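Local coordinates for fatty acid amide hydrolase (Candida albicans, PDB 6KVR), which probably hydrolyses monocarboxylic acid amides to the carboxylate and ammonium, as an enzyme of the amidase signature family, at residues A80-S85 with A108-L113; K91-G96 with P149-P154; E102-F107 with V196-T201. All coordinates share one frame; numbering follows the deposited sequence.

Interaction 1: residues A80-S85 with A108-L113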
ATOM      1  N   ALA A  80      -1.292  43.398  -0.756  1.00 36.61           N
ATOM      2  CA  ALA A  80      -1.596  43.022  -2.129  1.00 40.94           C
ATOM      3  C   ALA A  80      -0.863  41.748  -2.512  1.00 38.00           C
ATOM      4  O   ALA A  80      -1.420  40.879  -3.192  1.00 35.45           O
ATOM      5  CB  ALA A  80      -1.228  44.161  -3.079  1.00 39.23           C
ATOM      6  N   ILE A  81       0.383  41.611  -2.063  1.00 41.54           N
ATOM      7  CA  ILE A  81       1.148  40.405  -2.352  1.00 35.90           C
ATOM      8  C   ILE A  81       0.590  39.217  -1.568  1.00 38.77           C
ATOM      9  O   ILE A  81       0.227  38.187  -2.155  1.00 38.41           O
ATOM     10  CB  ILE A  81       2.638  40.640  -2.052  1.00 37.23           C
ATOM     11  CG1 ILE A  81       3.249  41.517  -3.146  1.00 38.71           C
ATOM     12  CG2 ILE A  81       3.389  39.305  -1.935  1.00 36.76           C
ATOM     13  CD1 ILE A  81       4.680  41.921  -2.883  1.00 37.86           C
ATOM     14  N   THR A  82       0.480  39.356  -0.238  1.00 34.19           N
ATOM     15  CA  THR A  82       0.156  38.234   0.638  1.00 34.29           C
ATOM     16  C   THR A  82      -1.309  37.823   0.583  1.00 39.44           C
ATOM     17  O   THR A  82      -1.664  36.819   1.203  1.00 42.36           O
ATOM     18  CB  THR A  82       0.539  38.532   2.097  1.00 31.59           C
ATOM     19  OG1 THR A  82      -0.117  39.718   2.563  1.00 33.63           O
ATOM     20  CG2 THR A  82       2.027  38.706   2.225  1.00 28.27           C
ATOM     21  N   ASP A  83      -2.167  38.535  -0.143  1.00 38.34           N
ATOM     22  CA  ASP A  83      -3.544  38.091  -0.327  1.00 34.66           C
ATOM     23  C   ASP A  83      -3.817  37.688  -1.773  1.00 34.99           C
ATOM     24  O   ASP A  83      -4.941  37.800  -2.266  1.00 36.59           O
ATOM     25  CB  ASP A  83      -4.530  39.157   0.153  1.00 35.83           C
ATOM     26  CG  ASP A  83      -4.590  39.244   1.682  1.00 42.34           C
ATOM     27  OD1 ASP A  83      -4.350  38.203   2.341  1.00 39.48           O
ATOM     28  OD2 ASP A  83      -4.880  40.337   2.231  1.00 40.23           O
ATOM     29  N   LEU A  84      -2.794  37.204  -2.454  1.00 32.41           N
ATOM     30  CA  LEU A  84      -2.956  36.515  -3.723  1.00 36.83           C
ATOM     31  C   LEU A  84      -2.755  35.022  -3.486  1.00 37.02           C
ATOM     32  O   LEU A  84      -1.944  34.629  -2.643  1.00 30.89           O
ATOM     33  CB  LEU A  84      -1.922  37.004  -4.735  1.00 37.40           C
ATOM     34  CG  LEU A  84      -2.088  38.266  -5.567  1.00 42.22           C
ATOM     35  CD1 LEU A  84      -0.826  38.429  -6.422  1.00 38.27           C
ATOM     36  CD2 LEU A  84      -3.369  38.269  -6.391  1.00 45.38           C
ATOM     37  N   SER A  85      -3.481  34.190  -4.237  1.00 35.51           N
ATOM     38  CA  SER A  85      -3.228  32.757  -4.161  1.00 34.85           C
ATOM     39  C   SER A  85      -1.815  32.453  -4.641  1.00 38.29           C
ATOM     40  O   SER A  85      -1.231  33.194  -5.437  1.00 37.56           O
ATOM     41  CB  SER A  85      -4.227  31.972  -5.004  1.00 37.64           C
ATOM     42  OG  SER A  85      -3.877  32.049  -6.376  1.00 38.72           O
ATOM     43  N   ALA A 108       7.454  37.123   4.864  1.00 28.71           N
ATOM     44  CA  ALA A 108       8.332  37.078   6.029  1.00 26.15           C
ATOM     45  C   ALA A 108       7.845  38.030   7.120  1.00 33.10           C
ATOM     46  O   ALA A 108       7.813  37.676   8.310  1.00 27.96           O
ATOM     47  CB  ALA A 108       9.765  37.420   5.611  1.00 29.72           C
ATOM     48  N   HIS A 109       7.490  39.262   6.726  1.00 29.40           N
ATOM     49  CA  HIS A 109       6.869  40.205   7.646  1.00 30.23           C
ATOM     50  C   HIS A 109       5.592  39.619   8.244  1.00 30.04           C
ATOM     51  O   HIS A 109       5.421  39.590   9.468  1.00 29.45           O
ATOM     52  CB  HIS A 109       6.578  41.515   6.895  1.00 31.81           C
ATOM     53  CG  HIS A 109       6.216  42.672   7.778  1.00 39.07           C
ATOM     54  ND1 HIS A 109       6.126  43.964   7.300  1.00 38.57           N
ATOM     55  CD2 HIS A 109       5.908  42.735   9.096  1.00 35.29           C
ATOM     56  CE1 HIS A 109       5.787  44.772   8.289  1.00 36.64           C
ATOM     57  NE2 HIS A 109       5.653  44.054   9.390  1.00 38.26           N
ATOM     58  N   ARG A 110       4.690  39.119   7.391  1.00 26.89           N
ATOM     59  CA  ARG A 110       3.419  38.610   7.896  1.00 29.17           C
ATOM     60  C   ARG A 110       3.618  37.390   8.798  1.00 30.06           C
ATOM     61  O   ARG A 110       2.847  37.199   9.749  1.00 28.41           O
ATOM     62  CB  ARG A 110       2.478  38.291   6.729  1.00 23.28           C
ATOM     63  CG  ARG A 110       0.996  38.204   7.122  1.00 27.13           C
ATOM     64  CD  ARG A 110       0.047  38.363   5.922  1.00 27.93           C
ATOM     65  NE  ARG A 110      -1.318  37.953   6.246  1.00 30.12           N
ATOM     66  CZ  ARG A 110      -2.394  38.228   5.514  1.00 33.65           C
ATOM     67  NH1 ARG A 110      -2.316  38.941   4.401  1.00 33.75           N
ATOM     68  NH2 ARG A 110      -3.583  37.784   5.913  1.00 28.67           N
ATOM     69  N   ALA A 111       4.663  36.584   8.545  1.00 26.69           N
ATOM     70  CA  ALA A 111       4.919  35.409   9.380  1.00 27.88           C
ATOM     71  C   ALA A 111       5.465  35.808  10.744  1.00 28.26           C
ATOM     72  O   ALA A 111       5.159  35.157  11.752  1.00 30.41           O
ATOM     73  CB  ALA A 111       5.881  34.447   8.672  1.00 26.66           C
ATOM     74  N   THR A 112       6.277  36.870  10.805  1.00 26.74           N
ATOM     75  CA  THR A 112       6.773  37.332  12.104  1.00 29.45           C
ATOM     76  C   THR A 112       5.627  37.848  12.966  1.00 31.26           C
ATOM     77  O   THR A 112       5.571  37.575  14.174  1.00 27.59           O
ATOM     78  CB  THR A 112       7.830  38.428  11.917  1.00 32.25           C
ATOM     79  OG1 THR A 112       8.849  37.965  11.023  1.00 32.82           O
ATOM     80  CG2 THR A 112       8.474  38.788  13.241  1.00 36.78           C
ATOM     81  N   LEU A 113       4.702  38.597  12.357  1.00 28.11           N
ATOM     82  CA  LEU A 113       3.494  38.999  13.068  1.00 30.25           C
ATOM     83  C   LEU A 113       2.712  37.777  13.543  1.00 32.19           C
ATOM     84  O   LEU A 113       2.328  37.693  14.717  1.00 31.08           O
ATOM     85  CB  LEU A 113       2.642  39.904  12.172  1.00 30.33           C
ATOM     86  CG  LEU A 113       3.321  41.262  11.909  1.00 35.05           C
ATOM     87  CD1 LEU A 113       2.665  42.001  10.743  1.00 30.15           C
ATOM     88  CD2 LEU A 113       3.383  42.136  13.171  1.00 30.23           C
TER
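Arg110 leaves its helix with CG trans to the backbone N (chi1 -161°), and from CG to NE its chain is extended, so the guanidinium is carried across to the last turn of helix 76-82. There chi1 of 57° sets Thr82 OG1 between the backbone N and the carbonyl carbon, facing the arginine. Arg110 NH1 donates to Thr82 OG1 over 3.0 Å, with the hydroxyl oxygen close to the guanidinium plane, at its edge. The same hydroxyl also bonds to the carbonyl of Glu78, one turn back. Threonine suits this place because one short group can serve its own backbone and the incoming arginine together.

A second bond from the same nitrogen makes a salt bridge, Arg110 NH1 to Asp83 OD1 at 3.0 Å. It is more bent, and the carboxylate stands nearly upright to the guanidinium, the two planes 85° apart; NH1 comes to OD1 from above the carboxylate plane. Asp83 is the first residue past the helix, where its side chain can reach the arginine.

Further partners fix both charged groups. Asp83 OD1 also pairs with Arg301, and its OD2 with the Tyr69 hydroxyl, while Arg110 NE bonds to the carbonyl of Tyr243 and NH2 to Tyr69. Asp83 OD1 thus pairs with two arginines, which probably favours its ionised form. What results is a largely buried salt-bridge network tying the C-terminal end of one helix to the middle of another in the helical layer of the amidase fold.

Interaction 2: residues K91-G96 with P149-P154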
ATOM      1  N   LYS A  91       2.284  32.615 -11.310  1.00 34.44           N
ATOM      2  CA  LYS A  91       2.184  33.204 -12.645  1.00 39.46           C
ATOM      3  C   LYS A  91       2.808  34.599 -12.690  1.00 42.96           C
ATOM      4  O   LYS A  91       3.508  34.943 -13.653  1.00 42.23           O
ATOM      5  CB  LYS A  91       0.720  33.269 -13.088  1.00 40.78           C
ATOM      6  CG  LYS A  91       0.129  31.964 -13.592  1.00 41.81           C
ATOM      7  CD  LYS A  91      -1.339  31.803 -13.170  1.00 43.81           C
ATOM      8  CE  LYS A  91      -2.105  30.907 -14.161  1.00 58.20           C
ATOM      9  NZ  LYS A  91      -3.125  29.976 -13.547  1.00 56.05           N
ATOM     10  N   LYS A  92       2.567  35.421 -11.661  1.00 41.12           N
ATOM     11  CA  LYS A  92       3.118  36.776 -11.655  1.00 44.13           C
ATOM     12  C   LYS A  92       4.645  36.758 -11.631  1.00 45.86           C
ATOM     13  O   LYS A  92       5.297  37.483 -12.391  1.00 44.68           O
ATOM     14  CB  LYS A  92       2.581  37.570 -10.462  1.00 42.83           C
ATOM     15  CG  LYS A  92       1.151  38.068 -10.591  1.00 48.14           C
ATOM     16  CD  LYS A  92       1.010  39.420  -9.876  1.00 49.97           C
ATOM     17  CE  LYS A  92      -0.460  39.814  -9.666  1.00 51.64           C
ATOM     18  NZ  LYS A  92      -1.345  39.386 -10.803  1.00 53.40           N
ATOM     19  N   ILE A  93       5.238  35.947 -10.747  1.00 45.84           N
ATOM     20  CA  ILE A  93       6.697  35.834 -10.685  1.00 43.88           C
ATOM     21  C   ILE A  93       7.246  35.326 -12.012  1.00 42.67           C
ATOM     22  O   ILE A  93       8.231  35.853 -12.543  1.00 41.47           O
ATOM     23  CB  ILE A  93       7.119  34.913  -9.527  1.00 39.93           C
ATOM     24  CG1 ILE A  93       6.724  35.524  -8.184  1.00 39.58           C
ATOM     25  CG2 ILE A  93       8.614  34.621  -9.598  1.00 36.74           C
ATOM     26  CD1 ILE A  93       6.682  34.511  -7.055  1.00 35.58           C
ATOM     27  N   ALA A  94       6.625  34.278 -12.551  1.00 39.38           N
ATOM     28  CA  ALA A  94       7.100  33.689 -13.798  1.00 46.23           C
ATOM     29  C   ALA A  94       7.075  34.696 -14.938  1.00 48.14           C
ATOM     30  O   ALA A  94       7.921  34.635 -15.837  1.00 49.65           O
ATOM     31  CB  ALA A  94       6.255  32.466 -14.156  1.00 39.23           C
ATOM     32  N   ALA A  95       6.123  35.629 -14.910  1.00 48.66           N
ATOM     33  CA  ALA A  95       5.966  36.634 -15.951  1.00 44.56           C
ATOM     34  C   ALA A  95       6.765  37.898 -15.672  1.00 43.37           C
ATOM     35  O   ALA A  95       6.660  38.851 -16.446  1.00 48.11           O
ATOM     36  CB  ALA A  95       4.487  36.996 -16.127  1.00 35.87           C
ATOM     37  N   GLY A  96       7.548  37.932 -14.595  1.00 42.32           N
ATOM     38  CA  GLY A  96       8.370  39.093 -14.304  1.00 39.61           C
ATOM     39  C   GLY A  96       7.637  40.287 -13.736  1.00 43.91           C
ATOM     40  O   GLY A  96       8.189  41.387 -13.719  1.00 47.47           O
ATOM     41  N   PRO A 149       7.553  25.044 -11.011  1.00 32.51           N
ATOM     42  CA  PRO A 149       6.226  25.659 -10.804  1.00 31.69           C
ATOM     43  C   PRO A 149       6.010  26.293  -9.438  1.00 34.91           C
ATOM     44  O   PRO A 149       4.964  26.927  -9.246  1.00 34.44           O
ATOM     45  CB  PRO A 149       5.261  24.486 -11.006  1.00 30.62           C
ATOM     46  CG  PRO A 149       6.069  23.286 -10.703  1.00 33.56           C
ATOM     47  CD  PRO A 149       7.471  23.581 -11.152  1.00 28.99           C
ATOM     48  N   LEU A 150       6.927  26.133  -8.481  1.00 32.39           N
ATOM     49  CA  LEU A 150       6.809  26.783  -7.179  1.00 30.44           C
ATOM     50  C   LEU A 150       7.878  27.851  -6.988  1.00 29.58           C
ATOM     51  O   LEU A 150       8.168  28.244  -5.853  1.00 29.52           O
ATOM     52  CB  LEU A 150       6.883  25.750  -6.049  1.00 29.03           C
ATOM     53  CG  LEU A 150       5.778  24.684  -5.995  1.00 32.99           C
ATOM     54  CD1 LEU A 150       5.993  23.759  -4.813  1.00 29.27           C
ATOM     55  CD2 LEU A 150       4.387  25.312  -5.931  1.00 33.02           C
ATOM     56  N   HIS A 151       8.480  28.305  -8.086  1.00 28.42           N
ATOM     57  CA  HIS A 151       9.573  29.266  -8.058  1.00 33.74           C
ATOM     58  C   HIS A 151       9.171  30.507  -7.273  1.00 33.12           C
ATOM     59  O   HIS A 151       8.224  31.213  -7.643  1.00 33.38           O
ATOM     60  CB  HIS A 151       9.953  29.627  -9.501  1.00 34.62           C
ATOM     61  CG  HIS A 151      11.058  30.634  -9.617  1.00 39.20           C
ATOM     62  ND1 HIS A 151      12.313  30.309 -10.085  1.00 39.87           N
ATOM     63  CD2 HIS A 151      11.085  31.965  -9.362  1.00 35.34           C
ATOM     64  CE1 HIS A 151      13.074  31.389 -10.092  1.00 40.00           C
ATOM     65  NE2 HIS A 151      12.353  32.408  -9.658  1.00 42.95           N
ATOM     66  N   GLY A 152       9.867  30.741  -6.165  1.00 30.64           N
ATOM     67  CA  GLY A 152       9.648  31.924  -5.360  1.00 29.94           C
ATOM     68  C   GLY A 152       8.486  31.865  -4.398  1.00 33.01           C
ATOM     69  O   GLY A 152       8.156  32.895  -3.805  1.00 37.91           O
ATOM     70  N   ILE A 153       7.855  30.710  -4.207  1.00 31.58           N
ATOM     71  CA  ILE A 153       6.652  30.593  -3.397  1.00 31.04           C
ATOM     72  C   ILE A 153       7.090  30.269  -1.943  1.00 26.35           C
ATOM     73  O   ILE A 153       7.664  29.191  -1.738  1.00 30.35           O
ATOM     74  CB  ILE A 153       5.697  29.531  -3.948  1.00 32.49           C
ATOM     75  CG1 ILE A 153       5.139  29.997  -5.291  1.00 34.38           C
ATOM     76  CG2 ILE A 153       4.525  29.306  -3.018  1.00 31.34           C
ATOM     77  CD1 ILE A 153       4.547  31.420  -5.246  1.00 36.71           C
ATOM     78  N   PRO A 154       6.854  31.152  -0.990  1.00 29.46           N
ATOM     79  CA  PRO A 154       7.255  30.870   0.410  1.00 27.36           C
ATOM     80  C   PRO A 154       6.329  29.865   1.078  1.00 30.44           C
ATOM     81  O   PRO A 154       5.118  30.086   1.205  1.00 26.30           O
ATOM     82  CB  PRO A 154       7.173  32.247   1.089  1.00 25.81           C
ATOM     83  CG  PRO A 154       7.063  33.244  -0.017  1.00 31.17           C
ATOM     84  CD  PRO A 154       6.364  32.527  -1.146  1.00 30.61           C
TER
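Ile93 meets the 149-154 loop with both of its branches, and its torsions give each a separate target. Its chi1 of -65° puts CG1 beside the backbone N and opposite the carbonyl carbon, which leaves CG2 trans to N and 3.6 Å from CD2 of the His151 imidazole. The longer branch runs out through an extended chi2 of 161° and lays its methyl against the loop backbone: Ile93 CD1 is 3.7 Å from His151 O and 3.9 Å from Gly152 O. A beta-branched residue fits well here, since it offers two methyl ends at different depths.

The loop, which leads from helix 126-143 into strand 155-158, contains a type II beta turn from Leu150 to Ile153, closed by a bond of 3.0 Å from Ile153 N to Leu150 O. Gly152 holds the third position, where the positive phi of this turn is easily met by glycine, and with no side chain there the methyl of Ile93 can come close to the backbone. On the other segment, helix 86-94 ends in a Schellman motif at Gly96.

His151 has its ring trans to the backbone N (chi1 179°); its CD2 is met by Ile93 CG2, the two side chains crossing at a slant, and ND1 accepts a hydrogen bond from the backbone N of Val147. Ile153 folds back at the second torsion, bringing its CD1 to 4.2 Å from Ile93 CD1.

Interaction 3: residues E102-F107 with V196-T201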
ATOM      1  N   GLU A 102      10.758  40.524  -3.234  1.00 35.43           N
ATOM      2  CA  GLU A 102       9.659  41.319  -2.708  1.00 34.41           C
ATOM      3  C   GLU A 102       8.514  40.427  -2.217  1.00 31.96           C
ATOM      4  O   GLU A 102       7.905  40.706  -1.177  1.00 29.58           O
ATOM      5  CB  GLU A 102       9.223  42.323  -3.777  1.00 32.19           C
ATOM      6  CG  GLU A 102       8.019  41.962  -4.599  1.00 39.08           C
ATOM      7  CD  GLU A 102       7.733  43.004  -5.677  1.00 49.20           C
ATOM      8  OE1 GLU A 102       7.436  44.178  -5.332  1.00 43.72           O
ATOM      9  OE2 GLU A 102       7.835  42.650  -6.871  1.00 48.15           O
ATOM     10  N   VAL A 103       8.246  39.319  -2.915  1.00 32.62           N
ATOM     11  CA  VAL A 103       7.208  38.401  -2.458  1.00 28.44           C
ATOM     12  C   VAL A 103       7.608  37.759  -1.134  1.00 30.02           C
ATOM     13  O   VAL A 103       6.779  37.604  -0.230  1.00 28.92           O
ATOM     14  CB  VAL A 103       6.910  37.355  -3.543  1.00 35.53           C
ATOM     15  CG1 VAL A 103       6.153  36.156  -2.952  1.00 33.54           C
ATOM     16  CG2 VAL A 103       6.110  37.996  -4.669  1.00 36.92           C
ATOM     17  N   PHE A 104       8.894  37.427  -0.977  1.00 31.91           N
ATOM     18  CA  PHE A 104       9.358  36.829   0.271  1.00 30.98           C
ATOM     19  C   PHE A 104       9.237  37.792   1.447  1.00 29.50           C
ATOM     20  O   PHE A 104       8.807  37.400   2.539  1.00 29.24           O
ATOM     21  CB  PHE A 104      10.805  36.373   0.128  1.00 33.23           C
ATOM     22  CG  PHE A 104      11.384  35.853   1.406  1.00 31.10           C
ATOM     23  CD1 PHE A 104      11.023  34.602   1.883  1.00 26.85           C
ATOM     24  CD2 PHE A 104      12.248  36.629   2.152  1.00 28.45           C
ATOM     25  CE1 PHE A 104      11.547  34.137   3.061  1.00 31.08           C
ATOM     26  CE2 PHE A 104      12.772  36.169   3.331  1.00 30.10           C
ATOM     27  CZ  PHE A 104      12.421  34.926   3.796  1.00 27.69           C
ATOM     28  N   LYS A 105       9.644  39.049   1.253  1.00 32.87           N
ATOM     29  CA  LYS A 105       9.685  40.003   2.361  1.00 30.65           C
ATOM     30  C   LYS A 105       8.292  40.277   2.915  1.00 32.44           C
ATOM     31  O   LYS A 105       8.131  40.502   4.123  1.00 30.74           O
ATOM     32  CB  LYS A 105      10.339  41.307   1.906  1.00 30.52           C
ATOM     33  CG  LYS A 105      11.734  41.146   1.324  1.00 39.09           C
ATOM     34  CD  LYS A 105      12.492  42.466   1.306  1.00 44.33           C
ATOM     35  CE  LYS A 105      13.853  42.339   1.958  1.00 50.31           C
ATOM     36  NZ  LYS A 105      13.712  42.332   3.444  1.00 53.94           N
ATOM     37  N   ALA A 106       7.273  40.279   2.050  1.00 31.27           N
ATOM     38  CA  ALA A 106       5.913  40.463   2.543  1.00 30.03           C
ATOM     39  C   ALA A 106       5.508  39.301   3.439  1.00 32.37           C
ATOM     40  O   ALA A 106       5.107  39.502   4.593  1.00 33.23           O
ATOM     41  CB  ALA A 106       4.942  40.620   1.378  1.00 28.73           C
ATOM     42  N   PHE A 107       5.651  38.069   2.932  1.00 30.70           N
ATOM     43  CA  PHE A 107       5.309  36.893   3.721  1.00 28.95           C
ATOM     44  C   PHE A 107       6.167  36.798   4.976  1.00 25.63           C
ATOM     45  O   PHE A 107       5.667  36.452   6.055  1.00 27.39           O
ATOM     46  CB  PHE A 107       5.452  35.635   2.859  1.00 26.15           C
ATOM     47  CG  PHE A 107       4.283  35.400   1.956  1.00 29.66           C
ATOM     48  CD1 PHE A 107       3.103  34.876   2.459  1.00 25.92           C
ATOM     49  CD2 PHE A 107       4.353  35.722   0.606  1.00 28.93           C
ATOM     50  CE1 PHE A 107       2.022  34.674   1.638  1.00 28.57           C
ATOM     51  CE2 PHE A 107       3.273  35.527  -0.222  1.00 27.88           C
ATOM     52  CZ  PHE A 107       2.103  34.995   0.290  1.00 32.71           C
ATOM     53  N   VAL A 196      10.564  28.516  -1.422  1.00 24.68           N
ATOM     54  CA  VAL A 196      11.456  29.270  -0.546  1.00 26.64           C
ATOM     55  C   VAL A 196      11.074  28.961   0.896  1.00 27.57           C
ATOM     56  O   VAL A 196       9.889  29.022   1.251  1.00 27.43           O
ATOM     57  CB  VAL A 196      11.376  30.788  -0.813  1.00 31.26           C
ATOM     58  CG1 VAL A 196      12.264  31.546   0.161  1.00 29.78           C
ATOM     59  CG2 VAL A 196      11.754  31.120  -2.269  1.00 28.53           C
ATOM     60  N   PHE A 197      12.073  28.646   1.727  1.00 28.81           N
ATOM     61  CA  PHE A 197      11.862  28.223   3.113  1.00 29.36           C
ATOM     62  C   PHE A 197      12.422  29.242   4.094  1.00 28.12           C
ATOM     63  O   PHE A 197      13.442  29.880   3.829  1.00 28.77           O
ATOM     64  CB  PHE A 197      12.529  26.876   3.395  1.00 26.03           C
ATOM     65  CG  PHE A 197      12.084  25.771   2.482  1.00 27.20           C
ATOM     66  CD1 PHE A 197      10.741  25.590   2.181  1.00 29.62           C
ATOM     67  CD2 PHE A 197      13.012  24.891   1.942  1.00 26.11           C
ATOM     68  CE1 PHE A 197      10.330  24.536   1.349  1.00 25.48           C
ATOM     69  CE2 PHE A 197      12.609  23.838   1.117  1.00 28.59           C
ATOM     70  CZ  PHE A 197      11.280  23.667   0.820  1.00 25.99           C
ATOM     71  N   TYR A 198      11.783  29.335   5.266  1.00 26.61           N
ATOM     72  CA  TYR A 198      12.146  30.361   6.237  1.00 27.73           C
ATOM     73  C   TYR A 198      11.603  30.101   7.640  1.00 26.01           C
ATOM     74  O   TYR A 198      12.121  30.676   8.599  1.00 31.71           O
ATOM     75  CB  TYR A 198      11.663  31.743   5.754  1.00 28.80           C
ATOM     76  CG  TYR A 198      10.174  31.828   5.492  1.00 25.08           C
ATOM     77  CD1 TYR A 198       9.588  31.126   4.442  1.00 29.97           C
ATOM     78  CD2 TYR A 198       9.349  32.589   6.305  1.00 26.41           C
ATOM     79  CE1 TYR A 198       8.227  31.194   4.209  1.00 30.46           C
ATOM     80  CE2 TYR A 198       7.987  32.660   6.078  1.00 24.94           C
ATOM     81  CZ  TYR A 198       7.435  31.974   5.024  1.00 26.44           C
ATOM     82  OH  TYR A 198       6.085  32.051   4.786  1.00 31.96           O
ATOM     83  N   VAL A 199      10.567  29.268   7.786  1.00 28.07           N
ATOM     84  CA  VAL A 199       9.950  29.010   9.090  1.00 28.93           C
ATOM     85  C   VAL A 199       9.563  27.534   9.212  1.00 28.18           C
ATOM     86  O   VAL A 199       9.074  26.919   8.255  1.00 25.10           O
ATOM     87  CB  VAL A 199       8.715  29.910   9.326  1.00 24.55           C
ATOM     88  CG1 VAL A 199       7.671  29.696   8.246  1.00 25.10           C
ATOM     89  CG2 VAL A 199       8.105  29.648  10.685  1.00 27.41           C
ATOM     90  N   ARG A 200       9.791  26.966  10.397  1.00 24.50           N
ATOM     91  CA  ARG A 200       9.369  25.612  10.729  1.00 26.86           C
ATOM     92  C   ARG A 200       8.469  25.709  11.947  1.00 29.10           C
ATOM     93  O   ARG A 200       8.830  26.358  12.938  1.00 29.14           O
ATOM     94  CB  ARG A 200      10.569  24.684  11.000  1.00 26.90           C
ATOM     95  CG  ARG A 200      11.466  24.497   9.766  1.00 29.00           C
ATOM     96  CD  ARG A 200      12.806  23.870  10.111  1.00 26.42           C
ATOM     97  NE  ARG A 200      12.652  22.452  10.397  1.00 25.50           N
ATOM     98  CZ  ARG A 200      13.548  21.722  11.047  1.00 29.01           C
ATOM     99  NH1 ARG A 200      14.678  22.250  11.479  1.00 23.93           N
ATOM    100  NH2 ARG A 200      13.316  20.423  11.238  1.00 22.58           N
ATOM    101  N   THR A 201       7.305  25.072  11.868  1.00 29.03           N
ATOM    102  CA  THR A 201       6.178  25.361  12.743  1.00 26.98           C
ATOM    103  C   THR A 201       6.025  24.324  13.844  1.00 26.79           C
ATOM    104  O   THR A 201       6.521  23.196  13.752  1.00 27.37           O
ATOM    105  CB  THR A 201       4.887  25.438  11.932  1.00 28.50           C
ATOM    106  OG1 THR A 201       4.802  24.297  11.066  1.00 30.48           O
ATOM    107  CG2 THR A 201       4.874  26.712  11.089  1.00 30.81           C
TER
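Phe104 and Tyr198 form the tight part of this contact, a T-shaped pair in which the edge of Phe104 points at the face of Tyr198. The ring centroids lie 5.4 Å apart and the planes are 85° to each other. Phe104 CE1 is the leading atom, 3.6 Å from both Tyr198 CB and Tyr198 CG, so it bears on the root of the tyrosine more than on its far end. Beside it, Phe104 CD1 rests on Val196 CG1 at 3.7 Å. A flat phenylalanine suits this place because one rim can serve a beta-branched methyl and an aromatic face together.

The packing is looser one turn along the helix. Phe107 offers little more than its CB, 4.1 Å from Tyr198 OH, and with chi1 at -80° its ring leads away toward Pro154. The tyrosine hydroxyl is not left to this apolar neighbour; it bonds to the carbonyl of Gly245.

Helix 126-143 packs on Phe104 through Ile126, Leu130 and Ala133, and helix 76-82 meets helix 100-118 at Ala106. Strand 199-201, in the same segment as Tyr198, lies in the sheet between strands 123-124 and 155-158.

Overall arrangement
All three contacts are mainly buried, but interaction 2 lies farthest from the chain's centre, about 25 Å against 19 to 20 Å for the centres of the others. Interactions 1 and 3 share helix 100-118 and are about 8 Å apart between centres; Thr82 of the first packs on Ala106 and Phe107 of the third. Interaction 2 joins interaction 3 through a probable backbone hydrogen bond between Ile153 and Val196 and through Pro154, which packs on Tyr198 and Phe107, and touches interaction 1 where Leu84 meets Lys92. Chemistry divides them: charge and hydrogen bonds at a helix end in interaction 1, aliphatic methyls on a turn in interaction 2, aromatic rings in interaction 3.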